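PDB 3KXW: saframycin Mx1 synthetase B from Legionella pneumophila subsp. pneumophila, which belongs to the ANL superfamily of AMP-binding enzymes and holds 5'-O-[(S)-(dodecanoyloxy)(hydroxy)phosphoryl]adenosine in a pocket of its single chain. Local coordinates for residues L69-P74 / V93-P98; V117-I122 / L141-I146; D272-R277 / E307-A312; L286-W291 / Q311-F316. One frame throughout, in Å; residues are numbered along the deposited sequence.

Contact 1: residues L69-P74 / V93-P98; sequences LLLFAP and VPIYPP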
loop_
_atom_site.group_PDB
_atom_site.type_symbol
_atom_site.label_atom_id
_atom_site.label_comp_id
_atom_site.label_asym_id
_atom_site.label_seq_id
_atom_site.Cartn_x
_atom_site.Cartn_y
_atom_site.Cartn_z
ATOM N N LEU A 69 -18.427 4.002 -7.375
ATOM C CA LEU A 69 -17.338 4.681 -6.687
ATOM C C LEU A 69 -17.536 4.605 -5.173
ATOM O O LEU A 69 -18.634 4.837 -4.683
ATOM C CB LEU A 69 -17.309 6.151 -7.130
ATOM C CG LEU A 69 -16.038 6.916 -6.802
ATOM C CD1 LEU A 69 -14.866 6.287 -7.564
ATOM C CD2 LEU A 69 -16.193 8.427 -7.124
ATOM N N LEU A 70 -16.481 4.311 -4.426
ATOM C CA LEU A 70 -16.619 4.198 -2.979
ATOM C C LEU A 70 -15.730 5.219 -2.321
ATOM O O LEU A 70 -14.520 5.061 -2.297
ATOM C CB LEU A 70 -16.221 2.810 -2.501
ATOM C CG LEU A 70 -16.991 1.669 -3.152
ATOM C CD1 LEU A 70 -16.513 0.316 -2.603
ATOM C CD2 LEU A 70 -18.488 1.821 -2.899
ATOM N N LEU A 71 -16.343 6.287 -1.816
ATOM C CA LEU A 71 -15.574 7.376 -1.227
ATOM C C LEU A 71 -15.682 7.248 0.276
ATOM O O LEU A 71 -16.706 7.639 0.866
ATOM C CB LEU A 71 -16.107 8.717 -1.742
ATOM C CG LEU A 71 -15.330 10.008 -1.552
ATOM C CD1 LEU A 71 -16.017 11.144 -2.317
ATOM C CD2 LEU A 71 -15.225 10.354 -0.066
ATOM N N PHE A 72 -14.649 6.677 0.904
ATOM C CA PHE A 72 -14.669 6.399 2.342
ATOM C C PHE A 72 -13.295 6.528 2.955
ATOM O O PHE A 72 -12.291 6.117 2.346
ATOM C CB PHE A 72 -15.142 4.958 2.620
ATOM C CG PHE A 72 -16.594 4.738 2.366
ATOM C CD1 PHE A 72 -17.532 5.015 3.356
ATOM C CD2 PHE A 72 -17.023 4.244 1.126
ATOM C CE1 PHE A 72 -18.900 4.829 3.109
ATOM C CE2 PHE A 72 -18.379 4.031 0.876
ATOM C CZ PHE A 72 -19.322 4.334 1.873
ATOM N N ALA A 73 -13.252 7.060 4.172
ATOM C CA ALA A 73 -12.093 6.879 5.030
ATOM C C ALA A 73 -12.067 5.410 5.484
ATOM O O ALA A 73 -13.076 4.699 5.375
ATOM C CB ALA A 73 -12.171 7.826 6.242
ATOM N N PRO A 74 -10.921 4.951 5.994
ATOM C CA PRO A 74 -10.866 3.594 6.537
ATOM C C PRO A 74 -11.954 3.368 7.593
ATOM O O PRO A 74 -12.282 4.275 8.340
ATOM C CB PRO A 74 -9.484 3.542 7.200
ATOM C CG PRO A 74 -8.664 4.579 6.486
ATOM C CD PRO A 74 -9.656 5.684 6.195
ATOM N N VAL A 93 -15.060 0.665 -6.956
ATOM C CA VAL A 93 -13.950 1.575 -7.224
ATOM C C VAL A 93 -13.661 2.438 -5.996
ATOM O O VAL A 93 -14.213 3.532 -5.834
ATOM C CB VAL A 93 -14.206 2.493 -8.473
ATOM C CG1 VAL A 93 -12.951 3.337 -8.762
ATOM C CG2 VAL A 93 -14.609 1.649 -9.706
ATOM N N PRO A 94 -12.790 1.939 -5.115
ATOM C CA PRO A 94 -12.426 2.650 -3.886
ATOM C C PRO A 94 -11.518 3.853 -4.115
ATOM O O PRO A 94 -10.550 3.738 -4.869
ATOM C CB PRO A 94 -11.635 1.600 -3.090
ATOM C CG PRO A 94 -11.994 0.297 -3.657
ATOM C CD PRO A 94 -12.253 0.573 -5.139
ATOM N N ILE A 95 -11.809 4.975 -3.463
ATOM C CA ILE A 95 -10.915 6.130 -3.523
ATOM C C ILE A 95 -10.773 6.792 -2.149
ATOM O O ILE A 95 -11.703 6.770 -1.348
ATOM C CB ILE A 95 -11.404 7.204 -4.539
ATOM C CG1 ILE A 95 -12.714 7.843 -4.071
ATOM C CG2 ILE A 95 -11.558 6.616 -5.920
ATOM C CD1 ILE A 95 -13.170 9.072 -4.923
ATOM N N TYR A 96 -9.598 7.365 -1.892
ATOM C CA TYR A 96 -9.360 8.223 -0.728
ATOM C C TYR A 96 -10.296 9.415 -0.783
ATOM O O TYR A 96 -10.481 9.999 -1.843
ATOM C CB TYR A 96 -7.930 8.784 -0.768
ATOM C CG TYR A 96 -6.810 7.781 -0.609
ATOM C CD1 TYR A 96 -6.288 7.480 0.660
ATOM C CD2 TYR A 96 -6.231 7.162 -1.723
ATOM C CE1 TYR A 96 -5.241 6.562 0.817
ATOM C CE2 TYR A 96 -5.184 6.239 -1.570
ATOM C CZ TYR A 96 -4.698 5.949 -0.297
ATOM O OH TYR A 96 -3.678 5.033 -0.152
ATOM N N PRO A 97 -10.882 9.800 0.354
ATOM C CA PRO A 97 -11.667 11.037 0.353
ATOM C C PRO A 97 -10.803 12.202 -0.156
ATOM O O PRO A 97 -9.641 12.313 0.254
ATOM C CB PRO A 97 -12.048 11.199 1.832
ATOM C CG PRO A 97 -12.146 9.795 2.315
ATOM C CD PRO A 97 -11.027 9.052 1.615
ATOM N N PRO A 98 -11.349 13.027 -1.069
ATOM C CA PRO A 98 -10.586 14.075 -1.771
ATOM C C PRO A 98 -10.429 15.318 -0.898
ATOM O O PRO A 98 -10.953 16.389 -1.223
ATOM C CB PRO A 98 -11.447 14.370 -3.004
ATOM C CG PRO A 98 -12.856 14.029 -2.584
ATOM C CD PRO A 98 -12.753 12.949 -1.515
#
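Val93 O takes the N-H of Leu70 at 2.8 Å, the donor standing 47° out of the carbonyl plane, while Leu69 CD1 packs 3.3 Å from the same Val93 O. Leu69 CG lies anti to its backbone N (chi1 -165°), beside the carbonyl carbon; from there CD1 also touches Val93 CG1. Pro94 faces Leu70 in parallel register, its CA-H pointing at Leu70 O (CA to O 3.6 Å). Ile95 N supplies the second backbone bond, 3.0 Å to Leu70 O. The Ile95 side chain crosses that of Leu69 at about a right angle, CG2 against Leu69 CD1 at 3.7 Å and CD1 against Leu69 CD2 at 3.8 Å. Past the strand, Pro97 CD abuts Phe72 O at 3.3 Å and Pro97 CA and CB meet Leu71 CD2, whereas Pro98 CD and Leu71 CD1 approach tip to tip at 3.8 Å. Helix 76-87 connects the strands as a beta-alpha-beta unit and packs on Leu70; helix 101-114 covers Leu69, Val93 and Ile95. Hydrogen bonding between the segments is thus limited to Leu70 N and O; the rest is aliphatic packing and C-H contacts to carbonyl oxygens, and Pro94 and Pro97 have no N-H to extend the ladder.

Contact 2: residues V117-I122 / L141-I146; sequences VIVLMI and LKIPAI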
loop_
_atom_site.group_PDB
_atom_site.type_symbol
_atom_site.label_atom_id
_atom_site.label_comp_id
_atom_site.label_asym_id
_atom_site.label_seq_id
_atom_site.Cartn_x
_atom_site.Cartn_y
_atom_site.Cartn_z
ATOM N N VAL A 117 -21.637 4.825 -12.000
ATOM C CA VAL A 117 -23.039 5.220 -12.086
ATOM C C VAL A 117 -23.549 5.809 -10.791
ATOM O O VAL A 117 -24.478 6.608 -10.810
ATOM C CB VAL A 117 -23.971 4.063 -12.531
ATOM C CG1 VAL A 117 -23.656 3.665 -13.963
ATOM C CG2 VAL A 117 -23.909 2.852 -11.562
ATOM N N ILE A 118 -22.924 5.415 -9.678
ATOM C CA ILE A 118 -23.308 5.824 -8.326
ATOM C C ILE A 118 -22.040 5.975 -7.500
ATOM O O ILE A 118 -21.060 5.293 -7.760
ATOM C CB ILE A 118 -24.197 4.776 -7.643
ATOM C CG1 ILE A 118 -25.548 4.688 -8.331
ATOM C CG2 ILE A 118 -24.404 5.088 -6.169
ATOM C CD1 ILE A 118 -26.367 5.943 -8.175
ATOM N N VAL A 119 -22.036 6.903 -6.548
ATOM C CA VAL A 119 -20.981 6.952 -5.537
ATOM C C VAL A 119 -21.605 6.787 -4.146
ATOM O O VAL A 119 -22.635 7.385 -3.842
ATOM C CB VAL A 119 -20.085 8.235 -5.640
ATOM C CG1 VAL A 119 -20.916 9.508 -5.591
ATOM C CG2 VAL A 119 -19.023 8.251 -4.541
ATOM N N LEU A 120 -21.002 5.919 -3.340
ATOM C CA LEU A 120 -21.379 5.750 -1.942
ATOM C C LEU A 120 -20.392 6.465 -1.036
ATOM O O LEU A 120 -19.188 6.458 -1.272
ATOM C CB LEU A 120 -21.442 4.262 -1.564
ATOM C CG LEU A 120 -22.361 3.453 -2.486
ATOM C CD1 LEU A 120 -22.371 1.992 -2.088
ATOM C CD2 LEU A 120 -23.811 3.990 -2.502
HETATM N N MSE A 121 -20.899 7.102 0.002
HETATM C CA MSE A 121 -20.015 7.732 0.983
HETATM C C MSE A 121 -20.819 7.910 2.255
HETATM O O MSE A 121 -22.019 7.731 2.224
HETATM C CB MSE A 121 -19.542 9.093 0.455
HETATM C CG MSE A 121 -20.665 10.128 0.314
HETATM SE SE MSE A 121 -19.996 11.790 -0.508
HETATM C CE MSE A 121 -19.740 11.180 -2.367
ATOM N N ILE A 122 -20.188 8.298 3.364
ATOM C CA ILE A 122 -20.982 8.529 4.578
ATOM C C ILE A 122 -21.717 9.880 4.547
ATOM O O ILE A 122 -21.317 10.789 3.828
ATOM C CB ILE A 122 -20.169 8.403 5.878
ATOM C CG1 ILE A 122 -19.173 9.556 6.012
ATOM C CG2 ILE A 122 -19.507 7.029 5.973
ATOM C CD1 ILE A 122 -18.492 9.607 7.359
ATOM N N LEU A 141 -18.863 15.265 -8.255
ATOM C CA LEU A 141 -18.318 15.324 -9.608
ATOM C C LEU A 141 -19.279 14.706 -10.617
ATOM O O LEU A 141 -18.903 13.838 -11.419
ATOM C CB LEU A 141 -16.944 14.643 -9.661
ATOM C CG LEU A 141 -15.877 15.067 -8.646
ATOM C CD1 LEU A 141 -14.618 14.231 -8.868
ATOM C CD2 LEU A 141 -15.533 16.579 -8.748
ATOM N N LYS A 142 -20.534 15.156 -10.554
ATOM C CA LYS A 142 -21.615 14.762 -11.465
ATOM C C LYS A 142 -22.135 13.345 -11.304
ATOM O O LYS A 142 -22.970 12.914 -12.087
ATOM C CB LYS A 142 -21.243 14.979 -12.936
ATOM C CG LYS A 142 -20.639 16.327 -13.233
ATOM C CD LYS A 142 -20.367 16.464 -14.720
ATOM C CE LYS A 142 -19.475 17.661 -15.000
ATOM N NZ LYS A 142 -19.237 17.827 -16.469
ATOM N N ILE A 143 -21.642 12.617 -10.308
ATOM C CA ILE A 143 -22.113 11.250 -10.094
ATOM C C ILE A 143 -23.147 11.243 -8.981
ATOM O O ILE A 143 -22.885 11.768 -7.905
ATOM C CB ILE A 143 -20.972 10.295 -9.654
ATOM C CG1 ILE A 143 -19.733 10.461 -10.533
ATOM C CG2 ILE A 143 -21.476 8.852 -9.671
ATOM C CD1 ILE A 143 -20.030 10.282 -12.018
ATOM N N PRO A 144 -24.319 10.645 -9.225
ATOM C CA PRO A 144 -25.316 10.593 -8.151
ATOM C C PRO A 144 -24.741 9.922 -6.904
ATOM O O PRO A 144 -24.108 8.863 -6.996
ATOM C CB PRO A 144 -26.435 9.729 -8.746
ATOM C CG PRO A 144 -26.331 9.944 -10.220
ATOM C CD PRO A 144 -24.846 10.124 -10.500
ATOM N N ALA A 145 -24.975 10.543 -5.756
ATOM C CA ALA A 145 -24.368 10.107 -4.507
ATOM C C ALA A 145 -25.434 9.585 -3.555
ATOM O O ALA A 145 -26.597 10.006 -3.610
ATOM C CB ALA A 145 -23.546 11.246 -3.876
ATOM N N ILE A 146 -25.046 8.636 -2.711
ATOM C CA ILE A 146 -25.950 8.041 -1.736
ATOM C C ILE A 146 -25.211 7.879 -0.425
ATOM O O ILE A 146 -24.102 7.324 -0.385
ATOM C CB ILE A 146 -26.455 6.654 -2.177
ATOM C CG1 ILE A 146 -27.220 6.740 -3.490
ATOM C CG2 ILE A 146 -27.343 6.010 -1.068
ATOM C CD1 ILE A 146 -27.683 5.367 -3.996
#
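Val119 is gripped at both ends of its backbone: its N donates to Pro144 O at 2.9 Å, in the plane of that carbonyl, and its O receives Ile146 N at 2.9 Å with a C=O...N angle of 171°. Met121 N reaches Ile146 O at 3.2 Å. On one face Val119 CG1, set between its own N and carbonyl carbon (chi1 55°), lies 3.6 Å from Ala145 CB. The selenomethionine Met121 bends at chi3 (72°), and its CE comes within 4.1 Å of the same Ala145 CB. On the other face Leu120 and Ile146 run side by side, Leu120 CD2 against Ile146 CB at 3.8 Å, and Ile118 CG2 touches Ile146 CD1 at 3.9 Å. The Ile118 side chain crosses that of Pro144 at about a right angle, CD1 touching Pro144 CB. These are parallel neighbours in a mixed sheet, with strand 118-121 lying between strands 67-71 and 143-147. Ile143 CG2 closes the start of the pairing by resting 3.6 Å from Ile118 C. Farther out, Phe140 packs on both Val119 and Met121, and Val111 of helix 101-114 on Ile143. The backbone of Leu120 is hydrogen-bonded to Leu69 and Leu71, and that of Met121 to Leu148.

Contact 3: residues D272-R277 / E307-A312; sequences DYCVKR and EHFYQA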
loop_
_atom_site.group_PDB
_atom_site.type_symbol
_atom_site.label_atom_id
_atom_site.label_comp_id
_atom_site.label_asym_id
_atom_site.label_seq_id
_atom_site.Cartn_x
_atom_site.Cartn_y
_atom_site.Cartn_z
ATOM N N ASP A 272 11.055 1.464 10.509
ATOM C CA ASP A 272 11.958 2.547 10.863
ATOM C C ASP A 272 11.223 3.616 11.629
ATOM O O ASP A 272 11.766 4.222 12.542
ATOM C CB ASP A 272 12.556 3.185 9.619
ATOM C CG ASP A 272 13.643 2.335 8.999
ATOM O OD1 ASP A 272 14.533 1.862 9.730
ATOM O OD2 ASP A 272 13.585 2.137 7.780
ATOM N N TYR A 273 9.978 3.854 11.237
ATOM C CA TYR A 273 9.176 4.899 11.856
ATOM C C TYR A 273 8.908 4.562 13.324
ATOM O O TYR A 273 8.957 5.448 14.185
ATOM C CB TYR A 273 7.876 5.073 11.072
ATOM C CG TYR A 273 7.073 6.296 11.422
ATOM C CD1 TYR A 273 7.453 7.570 11.012
ATOM C CD2 TYR A 273 5.914 6.169 12.148
ATOM C CE1 TYR A 273 6.678 8.700 11.354
ATOM C CE2 TYR A 273 5.153 7.249 12.468
ATOM C CZ TYR A 273 5.522 8.509 12.085
ATOM O OH TYR A 273 4.671 9.537 12.472
ATOM N N CYS A 274 8.602 3.291 13.592
ATOM C CA CYS A 274 8.481 2.808 14.981
ATOM C C CYS A 274 9.755 2.996 15.791
ATOM O O CYS A 274 9.713 3.494 16.914
ATOM C CB CYS A 274 8.107 1.333 15.014
ATOM S SG CYS A 274 6.396 0.985 14.538
ATOM N N VAL A 275 10.885 2.599 15.212
ATOM C CA VAL A 275 12.160 2.759 15.894
ATOM C C VAL A 275 12.422 4.229 16.220
ATOM O O VAL A 275 12.855 4.566 17.324
ATOM C CB VAL A 275 13.315 2.187 15.049
ATOM C CG1 VAL A 275 14.691 2.647 15.592
ATOM C CG2 VAL A 275 13.236 0.673 15.003
ATOM N N LYS A 276 12.177 5.093 15.245
ATOM C CA LYS A 276 12.460 6.511 15.399
ATOM C C LYS A 276 11.553 7.205 16.427
ATOM O O LYS A 276 12.008 8.088 17.178
ATOM C CB LYS A 276 12.341 7.226 14.057
ATOM C CG LYS A 276 12.877 8.644 14.125
ATOM C CD LYS A 276 13.607 9.004 12.888
ATOM C CE LYS A 276 14.545 10.178 13.122
ATOM N NZ LYS A 276 15.931 9.720 13.324
ATOM N N ARG A 277 10.278 6.809 16.451
ATOM C CA ARG A 277 9.242 7.542 17.192
ATOM C C ARG A 277 9.002 7.039 18.622
ATOM O O ARG A 277 8.443 7.759 19.440
ATOM C CB ARG A 277 7.904 7.511 16.441
ATOM C CG ARG A 277 7.798 8.440 15.193
ATOM C CD ARG A 277 7.691 9.932 15.528
ATOM N NE ARG A 277 6.513 10.264 16.331
ATOM C CZ ARG A 277 5.358 10.704 15.846
ATOM N NH1 ARG A 277 5.193 10.897 14.548
ATOM N NH2 ARG A 277 4.359 10.971 16.675
ATOM N N GLU A 307 16.930 -4.969 11.241
ATOM C CA GLU A 307 17.852 -5.213 12.341
ATOM C C GLU A 307 17.617 -4.162 13.419
ATOM O O GLU A 307 17.575 -4.508 14.587
ATOM C CB GLU A 307 19.304 -5.251 11.855
ATOM C CG GLU A 307 20.382 -5.307 12.950
ATOM C CD GLU A 307 20.365 -6.565 13.815
ATOM O OE1 GLU A 307 19.695 -7.561 13.487
ATOM O OE2 GLU A 307 21.057 -6.558 14.855
ATOM N N HIS A 308 17.444 -2.895 13.018
ATOM C CA HIS A 308 17.114 -1.815 13.952
ATOM C C HIS A 308 15.848 -2.120 14.718
ATOM O O HIS A 308 15.784 -1.912 15.919
ATOM C CB HIS A 308 16.892 -0.483 13.241
ATOM C CG HIS A 308 18.145 0.207 12.807
ATOM N ND1 HIS A 308 18.134 1.455 12.227
ATOM C CD2 HIS A 308 19.442 -0.175 12.860
ATOM C CE1 HIS A 308 19.373 1.817 11.939
ATOM N NE2 HIS A 308 20.186 0.844 12.309
ATOM N N PHE A 309 14.831 -2.599 14.009
ATOM C CA PHE A 309 13.554 -2.890 14.640
ATOM C C PHE A 309 13.685 -4.065 15.607
ATOM O O PHE A 309 13.122 -4.056 16.704
ATOM C CB PHE A 309 12.492 -3.214 13.581
ATOM C CG PHE A 309 11.114 -3.331 14.152
ATOM C CD1 PHE A 309 10.320 -2.207 14.287
ATOM C CD2 PHE A 309 10.629 -4.555 14.574
ATOM C CE1 PHE A 309 9.025 -2.288 14.825
ATOM C CE2 PHE A 309 9.347 -4.652 15.129
ATOM C CZ PHE A 309 8.543 -3.520 15.238
ATOM N N TYR A 310 14.446 -5.067 15.192
ATOM C CA TYR A 310 14.626 -6.245 16.025
ATOM C C TYR A 310 15.323 -5.870 17.326
ATOM O O TYR A 310 14.870 -6.253 18.399
ATOM C CB TYR A 310 15.425 -7.323 15.295
ATOM C CG TYR A 310 15.925 -8.385 16.244
ATOM C CD1 TYR A 310 15.032 -9.216 16.917
ATOM C CD2 TYR A 310 17.273 -8.540 16.489
ATOM C CE1 TYR A 310 15.484 -10.196 17.805
ATOM C CE2 TYR A 310 17.728 -9.509 17.375
ATOM C CZ TYR A 310 16.841 -10.333 18.014
ATOM O OH TYR A 310 17.324 -11.280 18.897
ATOM N N GLN A 311 16.402 -5.094 17.228
ATOM C CA GLN A 311 17.130 -4.660 18.422
ATOM C C GLN A 311 16.250 -3.790 19.339
ATOM O O GLN A 311 16.326 -3.877 20.566
ATOM C CB GLN A 311 18.426 -3.921 18.050
ATOM C CG GLN A 311 19.506 -4.780 17.368
ATOM C CD GLN A 311 19.966 -5.926 18.245
ATOM O OE1 GLN A 311 19.877 -5.849 19.471
ATOM N NE2 GLN A 311 20.428 -6.998 17.627
ATOM N N ALA A 312 15.410 -2.955 18.738
ATOM C CA ALA A 312 14.529 -2.073 19.503
ATOM C C ALA A 312 13.402 -2.801 20.254
ATOM O O ALA A 312 12.917 -2.303 21.278
ATOM C CB ALA A 312 13.947 -0.964 18.588
HETATM O O HOH W 1 15.588 2.412 12.077
#
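Phe309 presents the edge of its ring to Cys274, whose CB lies in the ring plane 3.7 Å from Phe309 CE1; Phe313 and Phe318 also meet this ring, Phe318 edge-to-face. The His308 imidazole has a water at its edge, in plane, 2.7 Å from ND1. That water donates to Asp272 OD1 at 2.6 Å and so bridges residues 272-277 and 307-312, between which there is no direct hydrogen bond. The two oxygens of the Asp272 carboxylate thus have different partners: OD1 goes to the water, while OD2 is bonded directly to Thr305 OG1, one turn earlier in helix 303-313. Within the first helix, Arg277 CG sits over the centre of one face of the Tyr273 ring, 3.8 Å above its plane. Val275 forms the apolar middle. Its CG1 is anti to the backbone N (chi1 166°), which leaves CG2 turned onto the other helix: CG2 lies 3.6 Å from Phe309 CA and 4.0 Å from Ala312 CB, and also touches His308 O. The helix segments approach to 9.1 Å between axes at an angle of 47°. Helix 269-277 follows strand 263-266 and helix 303-313 follows strand 293-296, two parallel neighbours of one mixed sheet.

Contact 4: residues L286-W291 / Q311-F316; sequences LDLSSW and QAFKEF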
loop_
_atom_site.group_PDB
_atom_site.type_symbol
_atom_site.label_atom_id
_atom_site.label_comp_id
_atom_site.label_asym_id
_atom_site.label_seq_id
_atom_site.Cartn_x
_atom_site.Cartn_y
_atom_site.Cartn_z
ATOM N N LEU A 286 4.571 -3.644 26.313
ATOM C CA LEU A 286 4.458 -4.407 25.068
ATOM C C LEU A 286 4.726 -5.887 25.303
ATOM O O LEU A 286 5.466 -6.242 26.198
ATOM C CB LEU A 286 5.440 -3.887 24.014
ATOM C CG LEU A 286 5.210 -2.465 23.524
ATOM C CD1 LEU A 286 6.296 -2.085 22.502
ATOM C CD2 LEU A 286 3.807 -2.315 22.935
ATOM N N ASP A 287 4.121 -6.735 24.480
ATOM C CA ASP A 287 4.426 -8.159 24.428
ATOM C C ASP A 287 4.096 -8.608 23.022
ATOM O O ASP A 287 2.931 -8.759 22.675
ATOM C CB ASP A 287 3.580 -8.955 25.416
ATOM C CG ASP A 287 3.771 -10.467 25.270
ATOM O OD1 ASP A 287 4.653 -10.918 24.508
ATOM O OD2 ASP A 287 3.050 -11.218 25.950
ATOM N N LEU A 288 5.129 -8.824 22.223
ATOM C CA LEU A 288 4.949 -9.073 20.807
ATOM C C LEU A 288 5.187 -10.538 20.472
ATOM O O LEU A 288 5.418 -10.887 19.313
ATOM C CB LEU A 288 5.908 -8.175 19.999
ATOM C CG LEU A 288 5.707 -6.671 20.252
ATOM C CD1 LEU A 288 6.833 -5.821 19.602
ATOM C CD2 LEU A 288 4.303 -6.170 19.855
ATOM N N SER A 289 5.151 -11.406 21.487
ATOM C CA SER A 289 5.420 -12.829 21.243
ATOM C C SER A 289 4.415 -13.506 20.306
ATOM O O SER A 289 4.766 -14.476 19.651
ATOM C CB SER A 289 5.523 -13.621 22.561
ATOM O OG SER A 289 4.390 -13.372 23.378
ATOM N N SER A 290 3.177 -13.018 20.262
ATOM C CA SER A 290 2.151 -13.593 19.386
ATOM C C SER A 290 2.441 -13.341 17.907
ATOM O O SER A 290 1.933 -14.058 17.030
ATOM C CB SER A 290 0.746 -13.038 19.714
ATOM O OG SER A 290 0.600 -11.652 19.383
ATOM N N TRP A 291 3.234 -12.302 17.648
ATOM C CA TRP A 291 3.440 -11.747 16.306
ATOM C C TRP A 291 4.468 -12.586 15.537
ATOM O O TRP A 291 5.663 -12.322 15.599
ATOM C CB TRP A 291 3.891 -10.280 16.440
ATOM C CG TRP A 291 3.890 -9.473 15.159
ATOM C CD1 TRP A 291 3.361 -9.832 13.946
ATOM C CD2 TRP A 291 4.420 -8.155 14.989
ATOM N NE1 TRP A 291 3.557 -8.814 13.027
ATOM C CE2 TRP A 291 4.199 -7.778 13.648
ATOM C CE3 TRP A 291 5.076 -7.261 15.841
ATOM C CZ2 TRP A 291 4.600 -6.535 13.144
ATOM C CZ3 TRP A 291 5.478 -6.037 15.342
ATOM C CH2 TRP A 291 5.233 -5.679 14.010
ATOM N N GLN A 311 16.402 -5.094 17.228
ATOM C CA GLN A 311 17.130 -4.660 18.422
ATOM C C GLN A 311 16.250 -3.790 19.339
ATOM O O GLN A 311 16.326 -3.877 20.566
ATOM C CB GLN A 311 18.426 -3.921 18.050
ATOM C CG GLN A 311 19.506 -4.780 17.368
ATOM C CD GLN A 311 19.966 -5.926 18.245
ATOM O OE1 GLN A 311 19.877 -5.849 19.471
ATOM N NE2 GLN A 311 20.428 -6.998 17.627
ATOM N N ALA A 312 15.410 -2.955 18.738
ATOM C CA ALA A 312 14.529 -2.073 19.503
ATOM C C ALA A 312 13.402 -2.801 20.254
ATOM O O ALA A 312 12.917 -2.303 21.278
ATOM C CB ALA A 312 13.947 -0.964 18.588
ATOM N N PHE A 313 12.978 -3.966 19.760
ATOM C CA PHE A 313 11.803 -4.614 20.355
ATOM C C PHE A 313 11.993 -6.041 20.886
ATOM O O PHE A 313 11.066 -6.628 21.432
ATOM C CB PHE A 313 10.586 -4.476 19.422
ATOM C CG PHE A 313 10.196 -3.043 19.215
ATOM C CD1 PHE A 313 9.490 -2.369 20.196
ATOM C CD2 PHE A 313 10.609 -2.344 18.092
ATOM C CE1 PHE A 313 9.146 -1.053 20.048
ATOM C CE2 PHE A 313 10.281 -0.988 17.944
ATOM C CZ PHE A 313 9.558 -0.351 18.919
ATOM N N LYS A 314 13.197 -6.569 20.726
ATOM C CA LYS A 314 13.508 -7.934 21.145
ATOM C C LYS A 314 13.261 -8.156 22.622
ATOM O O LYS A 314 12.869 -9.242 23.026
ATOM C CB LYS A 314 14.957 -8.305 20.776
ATOM C CG LYS A 314 16.038 -7.607 21.573
ATOM C CD LYS A 314 17.434 -8.088 21.127
ATOM C CE LYS A 314 18.548 -7.523 22.018
ATOM N NZ LYS A 314 19.915 -7.894 21.510
ATOM N N GLU A 315 13.476 -7.129 23.434
ATOM C CA GLU A 315 13.221 -7.275 24.858
ATOM C C GLU A 315 11.720 -7.382 25.167
ATOM O O GLU A 315 11.325 -7.751 26.282
ATOM C CB GLU A 315 13.905 -6.161 25.655
ATOM C CG GLU A 315 15.434 -6.145 25.464
ATOM C CD GLU A 315 16.109 -7.489 25.763
ATOM O OE1 GLU A 315 15.601 -8.263 26.611
ATOM O OE2 GLU A 315 17.170 -7.783 25.164
ATOM N N PHE A 316 10.888 -7.107 24.167
ATOM C CA PHE A 316 9.444 -7.217 24.356
ATOM C C PHE A 316 8.803 -8.323 23.537
ATOM O O PHE A 316 7.637 -8.228 23.177
ATOM C CB PHE A 316 8.762 -5.874 24.121
ATOM C CG PHE A 316 9.320 -4.786 24.983
ATOM C CD1 PHE A 316 8.769 -4.509 26.220
ATOM C CD2 PHE A 316 10.466 -4.105 24.589
ATOM C CE1 PHE A 316 9.321 -3.516 27.033
ATOM C CE2 PHE A 316 11.022 -3.124 25.398
ATOM C CZ PHE A 316 10.454 -2.833 26.614
#
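Phe316 O receives Leu288 N at 2.7 Å, the donor lying nearly along the C=O axis (163°), and the CA-H of Asp287 points at the same oxygen, with Asp287 CA 3.4 Å from Phe316 O. This is the sole hydrogen bond between residues 286-291 and 311-316. The donor side is shaped locally: Asp287 OD1 accepts Ser289 OG at 2.7 Å and Ser289 N at 3.1 Å, both from the same face of its carboxylate plane, which makes an Asx turn that overlaps the type I beta turn from Leu288 to Trp291. Leu286 and Leu288 carry the apolar part. The edge of the Phe316 ring meets the backbone of Leu286, with Phe316 CD1 3.7 Å from Leu286 O, and the two CB atoms, Leu286 CB and Phe316 CB, are 3.9 Å apart. Phe316 CG, anti to its own carbonyl carbon (chi1 -56°), is placed against Leu286 CB as well. Leu286 CD1 reaches Phe313 CE1 at 3.9 Å, and Leu288 CD1 packs on Phe313 CB at 4.0 Å; both leucines cross obliquely to Phe313. Lys283 makes a cation-pi contact with Phe313. The arrangement joins the end region of helix 303-313 to the loop entering strand 293-296, against helix 250-259, where Phe313 and Trp291 pack on Leu253, Leu286 touches Thr257, and Thr257 OG1 is hydrogen-bonded to Asp287 N.

Overall arrangement
From the N terminus, contact 1 closes the helical crossover between strands 67-71 and 91-95 before contact 2 opens and links strand 118-121 to strand 143-147. The two are continuous through one sheet, since strand 118-121 pairs with strand 67-71; the centres of contacts 1 and 2 lie about 11 Å apart. Contacts 3 and 4 come later, with contact 3 on the opposite side of the chain's centre from contacts 1 and 2. The loops of contacts 3 and 4 overlap rather than nest: the second opens at 286-291, inside the first, and closes just beyond it, sharing Gln311 and Ala312. Helix 303-313 is thus tied to helix 269-277 and to the loop before strand 293-296.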